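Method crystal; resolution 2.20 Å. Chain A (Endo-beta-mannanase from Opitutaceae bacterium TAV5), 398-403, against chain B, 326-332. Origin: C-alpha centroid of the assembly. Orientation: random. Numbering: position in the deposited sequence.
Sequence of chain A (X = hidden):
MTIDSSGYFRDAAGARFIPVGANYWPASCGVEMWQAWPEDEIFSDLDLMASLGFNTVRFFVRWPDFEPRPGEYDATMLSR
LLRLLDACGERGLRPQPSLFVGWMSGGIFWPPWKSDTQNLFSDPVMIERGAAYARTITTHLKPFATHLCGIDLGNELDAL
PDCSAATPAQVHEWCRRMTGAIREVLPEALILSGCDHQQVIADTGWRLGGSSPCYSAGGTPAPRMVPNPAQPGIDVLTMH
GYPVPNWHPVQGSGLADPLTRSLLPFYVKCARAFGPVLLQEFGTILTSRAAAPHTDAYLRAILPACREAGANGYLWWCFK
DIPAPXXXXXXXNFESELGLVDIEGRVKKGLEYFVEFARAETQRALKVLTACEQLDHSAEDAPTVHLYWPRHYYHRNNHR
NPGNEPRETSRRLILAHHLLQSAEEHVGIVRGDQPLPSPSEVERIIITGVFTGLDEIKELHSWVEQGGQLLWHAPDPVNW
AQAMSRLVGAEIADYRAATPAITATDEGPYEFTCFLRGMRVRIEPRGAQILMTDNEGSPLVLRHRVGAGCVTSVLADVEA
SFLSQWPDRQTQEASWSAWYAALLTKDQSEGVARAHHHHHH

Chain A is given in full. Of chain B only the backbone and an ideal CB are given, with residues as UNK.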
ATOM      1  N   ASN A 398      12.915  -1.835  15.105  1.00 54.70           N
ATOM      2  CA  ASN A 398      13.310  -1.046  16.272  1.00 51.87           C
ATOM      3  C   ASN A 398      12.214  -1.181  17.332  1.00 57.27           C
ATOM      4  O   ASN A 398      11.185  -0.503  17.269  1.00 55.30           O
ATOM      5  CB  ASN A 398      13.520   0.408  15.888  1.00 48.10           C
ATOM      6  CG  ASN A 398      14.162   1.203  17.008  1.00 55.18           C
ATOM      7  OD1 ASN A 398      14.093   0.797  18.171  1.00 54.20           O
ATOM      8  ND2 ASN A 398      14.793   2.334  16.670  1.00 48.27           N
ATOM      9  N   HIS A 399      12.447  -2.045  18.314  1.00 57.40           N
ATOM     10  CA  HIS A 399      11.454  -2.355  19.332  1.00 54.57           C
ATOM     11  C   HIS A 399      11.397  -1.316  20.440  1.00 58.42           C
ATOM     12  O   HIS A 399      10.558  -1.440  21.341  1.00 58.56           O
ATOM     13  CB  HIS A 399      11.741  -3.741  19.906  1.00 52.36           C
ATOM     14  CG  HIS A 399      11.772  -4.816  18.860  1.00 61.04           C
ATOM     15  ND1 HIS A 399      12.859  -5.645  18.673  1.00 64.56           N
ATOM     16  CD2 HIS A 399      10.856  -5.180  17.929  1.00 58.72           C
ATOM     17  CE1 HIS A 399      12.608  -6.477  17.676  1.00 64.70           C
ATOM     18  NE2 HIS A 399      11.399  -6.217  17.208  1.00 62.71           N
ATOM     19  N   ARG A 400      12.247  -0.292  20.390  1.00 54.41           N
ATOM     20  CA  ARG A 400      12.250   0.759  21.398  1.00 59.04           C
ATOM     21  C   ARG A 400      11.843   2.108  20.826  1.00 54.40           C
ATOM     22  O   ARG A 400      11.870   3.114  21.545  1.00 51.80           O
ATOM     23  CB  ARG A 400      13.626   0.830  22.087  1.00 55.26           C
ATOM     24  CG  ARG A 400      13.764  -0.309  23.115  1.00 65.02           C
ATOM     25  CD  ARG A 400      15.121  -0.430  23.836  1.00 73.35           C
ATOM     26  NE  ARG A 400      14.959  -1.046  25.170  1.00 76.50           N
ATOM     27  CZ  ARG A 400      14.962  -0.380  26.332  1.00 74.65           C
ATOM     28  NH1 ARG A 400      15.145   0.940  26.355  1.00 74.60           N
ATOM     29  NH2 ARG A 400      14.794  -1.036  27.484  1.00 70.24           N
ATOM     30  N   ASN A 401      11.433   2.147  19.557  1.00 49.24           N
ATOM     31  CA  ASN A 401      11.062   3.397  18.901  1.00 51.81           C
ATOM     32  C   ASN A 401       9.600   3.734  19.207  1.00 50.83           C
ATOM     33  O   ASN A 401       8.727   2.895  18.970  1.00 50.80           O
ATOM     34  CB  ASN A 401      11.283   3.265  17.403  1.00 48.96           C
ATOM     35  CG  ASN A 401      11.108   4.578  16.648  1.00 53.64           C
ATOM     36  OD1 ASN A 401      10.393   5.504  17.079  1.00 50.94           O
ATOM     37  ND2 ASN A 401      11.743   4.647  15.480  1.00 47.79           N
ATOM     38  N   PRO A 402       9.283   4.918  19.745  1.00 53.47           N
ATOM     39  CA  PRO A 402       7.870   5.250  20.001  1.00 51.16           C
ATOM     40  C   PRO A 402       7.038   5.509  18.747  1.00 52.32           C
ATOM     41  O   PRO A 402       5.850   5.806  18.875  1.00 51.86           O
ATOM     42  CB  PRO A 402       7.955   6.508  20.878  1.00 52.45           C
ATOM     43  CG  PRO A 402       9.314   7.088  20.609  1.00 54.27           C
ATOM     44  CD  PRO A 402      10.202   5.887  20.367  1.00 53.64           C
ATOM     45  N   GLY A 403       7.598   5.410  17.540  1.00 53.40           N
ATOM     46  CA  GLY A 403       6.802   5.580  16.333  1.00 48.85           C
ATOM     47  C   GLY A 403       7.393   6.513  15.284  1.00 51.78           C
ATOM     48  O   GLY A 403       6.738   6.789  14.273  1.00 53.14           O
TER
ATOM     49  N   UNK B 326      11.463   0.999  32.438  1.00 59.36           N
ATOM     50  CA  UNK B 326      11.990  -0.053  31.587  1.00 60.10           C
ATOM     51  C   UNK B 326      11.027  -0.324  30.439  1.00 61.48           C
ATOM     52  O   UNK B 326       9.861   0.098  30.450  1.00 58.44           O
ATOM     53  CB  UNK B 326      12.240  -1.328  32.394  1.00 60.10           C
ATOM     54  N   UNK B 327      11.544  -1.034  29.443  1.00 56.05           N
ATOM     55  CA  UNK B 327      10.763  -1.427  28.279  1.00 58.56           C
ATOM     56  C   UNK B 327       9.545  -2.237  28.723  1.00 59.83           C
ATOM     57  O   UNK B 327       9.686  -3.146  29.552  1.00 63.05           O
ATOM     58  CB  UNK B 327      11.619  -2.231  27.299  1.00 58.56           C
ATOM     59  N   UNK B 328       8.337  -1.958  28.193  1.00 58.96           N
ATOM     60  CA  UNK B 328       7.972  -0.999  27.146  1.00 56.80           C
ATOM     61  C   UNK B 328       7.358   0.305  27.678  1.00 56.34           C
ATOM     62  O   UNK B 328       6.797   1.093  26.910  1.00 54.83           O
ATOM     63  CB  UNK B 328       6.986  -1.659  26.180  1.00 56.80           C
ATOM     64  N   UNK B 329       7.480   0.537  28.983  1.00 58.02           N
ATOM     65  CA  UNK B 329       6.932   1.761  29.554  1.00 54.71           C
ATOM     66  C   UNK B 329       7.688   2.991  29.083  1.00 58.23           C
ATOM     67  O   UNK B 329       7.148   4.102  29.163  1.00 55.84           O
ATOM     68  CB  UNK B 329       6.957   1.689  31.082  1.00 54.71           C
ATOM     69  N   UNK B 330       8.905   2.820  28.562  1.00 54.74           N
ATOM     70  CA  UNK B 330       9.680   3.986  28.158  1.00 54.71           C
ATOM     71  C   UNK B 330       9.171   4.546  26.835  1.00 53.82           C
ATOM     72  O   UNK B 330       9.060   5.763  26.669  1.00 55.60           O
ATOM     73  CB  UNK B 330      11.163   3.628  28.045  1.00 54.71           C
ATOM     74  N   UNK B 331       8.877   3.681  25.867  1.00 51.67           N
ATOM     75  CA  UNK B 331       8.437   4.155  24.559  1.00 52.61           C
ATOM     76  C   UNK B 331       6.932   4.438  24.504  1.00 51.97           C
ATOM     77  O   UNK B 331       6.494   5.241  23.671  1.00 52.09           O
ATOM     78  CB  UNK B 331       8.805   3.125  23.489  1.00 52.61           C
ATOM     79  N   UNK B 332       6.122   3.763  25.313  1.00 46.86           N
ATOM     80  CA  UNK B 332       4.680   4.051  25.407  1.00 52.66           C
ATOM     81  C   UNK B 332       4.369   4.435  26.850  1.00 50.47           C
ATOM     82  O   UNK B 332       3.792   3.641  27.601  1.00 49.37           O
ATOM     83  CB  UNK B 332       3.837   2.853  24.966  1.00 52.66           C
TER

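Position 326 has its CA-to-CB bond directed away from chain A, with nothing of the 398-403 stretch within 5.5 Å of the ideal CB. This contact sets no preference, so almost any residue would fit; the deposited one is B:Leu326.

Position 327 is far more constrained. Its CB points toward chain A and lies 3.4 Å from A:Arg400 NH2, so a side chain must leave this point without running into the guanidinium. A:His399 O, a carbonyl acceptor on the turn from A:Asn398 to A:Asn401, lies 6.1 Å from the CB of position 327, well off the line of its CA-to-CB bond, so a side chain must turn to reach it. A donor of middle length would suit, such as histidine or glutamine; a longer base could serve only by folding back, and a second positive charge beside A:Arg400 would be less welcome. The residue is B:His327. With chi1 at t, the ring reaches the turn, and B:His327 NE2 donates to A:His399 O at 3.0 Å with an N-H...acceptor angle of 139°. The carbonyl oxygen meets the ring at its edge, near the ring plane, as an in-plane N-H requires.

Position 328 follows a cis peptide bond, visible in the short CA-CA spacing from 327. The cis bond strongly favours proline; the phi of -101° is allowed to it but does not select it. The CB points sideways with no chain A atom near. It is B:Pro328, whose O accepts the backbone N of position 332 at 3.2 Å.

Position 329 is out of reach of chain A, so its identity cannot be inferred from this contact; it is B:Tyr329.

At position 330 the CB points toward chain A, but its closest neighbour, A:Arg400 NH1, is 5.1 Å away. That gap admits a medium aliphatic side chain beside the guanidinium, or an acid that could pair with its charge. The deposited B:Ile330 takes the aliphatic option: its CD1 comes within 4.1 Å of A:Arg400 NH1, a packing contact that leaves the charge unpaired here.

Position 331 faces chain A most intimately, its CA 4.7 Å from that of A:Pro402. The CB points toward chain A, 3.6 Å from A:Arg400 O, a close neighbour, and 4.2 Å from A:Pro402 N. A:His399 O, 5.3 Å from the CB of position 331, invites a long donor, lysine or arginine, or perhaps glutamine. B:Lys331 leaves at chi1 p and then stays extended, bringing its CD within 3.5 Å of A:His399 O. B:Lys331 NZ makes a weak hydrogen bond to A:His399 O at 3.5 Å and is also bonded elsewhere in the structure.

Position 332 points sideways into space free of this stretch, so many residues would do; it is B:Asn332.

Chain B (326-332) LHPYIKN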
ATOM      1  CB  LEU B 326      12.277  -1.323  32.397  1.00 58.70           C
ATOM      2  CG  LEU B 326      11.230  -1.834  33.382  1.00 63.69           C
ATOM      3  CD1 LEU B 326      10.065  -2.512  32.665  1.00 65.12           C
ATOM      4  CD2 LEU B 326      11.869  -2.795  34.357  1.00 64.45           C
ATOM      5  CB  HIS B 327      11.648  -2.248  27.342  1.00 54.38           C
ATOM      6  CG  HIS B 327      10.995  -2.644  26.053  1.00 57.20           C
ATOM      7  ND1 HIS B 327      10.566  -3.933  25.801  1.00 60.19           N
ATOM      8  CD2 HIS B 327      10.751  -1.940  24.922  1.00 54.56           C
ATOM      9  CE1 HIS B 327      10.058  -3.998  24.582  1.00 58.68           C
ATOM     10  NE2 HIS B 327      10.157  -2.800  24.029  1.00 59.65           N
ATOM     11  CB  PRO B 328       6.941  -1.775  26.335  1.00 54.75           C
ATOM     12  CG  PRO B 328       6.283  -2.700  27.366  1.00 54.80           C
ATOM     13  CD  PRO B 328       7.163  -2.748  28.600  1.00 55.99           C
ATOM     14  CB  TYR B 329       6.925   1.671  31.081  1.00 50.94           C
ATOM     15  CG  TYR B 329       6.273   0.394  31.549  1.00 54.97           C
ATOM     16  CD1 TYR B 329       4.886   0.276  31.604  1.00 54.11           C
ATOM     17  CD2 TYR B 329       7.038  -0.714  31.893  1.00 56.50           C
ATOM     18  CE1 TYR B 329       4.274  -0.916  32.007  1.00 56.05           C
ATOM     19  CE2 TYR B 329       6.438  -1.899  32.301  1.00 57.93           C
ATOM     20  CZ  TYR B 329       5.061  -1.997  32.353  1.00 57.03           C
ATOM     21  OH  TYR B 329       4.477  -3.181  32.750  1.00 59.12           O
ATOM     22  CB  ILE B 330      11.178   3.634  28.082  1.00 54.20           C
ATOM     23  CG1 ILE B 330      11.745   3.343  29.476  1.00 53.84           C
ATOM     24  CG2 ILE B 330      11.958   4.754  27.389  1.00 53.29           C
ATOM     25  CD1 ILE B 330      13.128   2.664  29.428  1.00 56.35           C
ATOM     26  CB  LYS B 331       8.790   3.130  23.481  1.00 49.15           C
ATOM     27  CG  LYS B 331       7.958   1.861  23.587  1.00 49.45           C
ATOM     28  CD  LYS B 331       8.230   0.889  22.425  1.00 52.92           C
ATOM     29  CE  LYS B 331       7.137  -0.149  22.325  1.00 53.21           C
ATOM     30  NZ  LYS B 331       7.145  -0.850  21.013  1.00 58.99           N
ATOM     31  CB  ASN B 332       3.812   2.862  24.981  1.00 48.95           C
ATOM     32  CG  ASN B 332       3.898   2.559  23.498  1.00 54.53           C
ATOM     33  OD1 ASN B 332       4.544   3.281  22.730  1.00 54.87           O
ATOM     34  ND2 ASN B 332       3.211   1.503  23.082  1.00 52.43           N
TER
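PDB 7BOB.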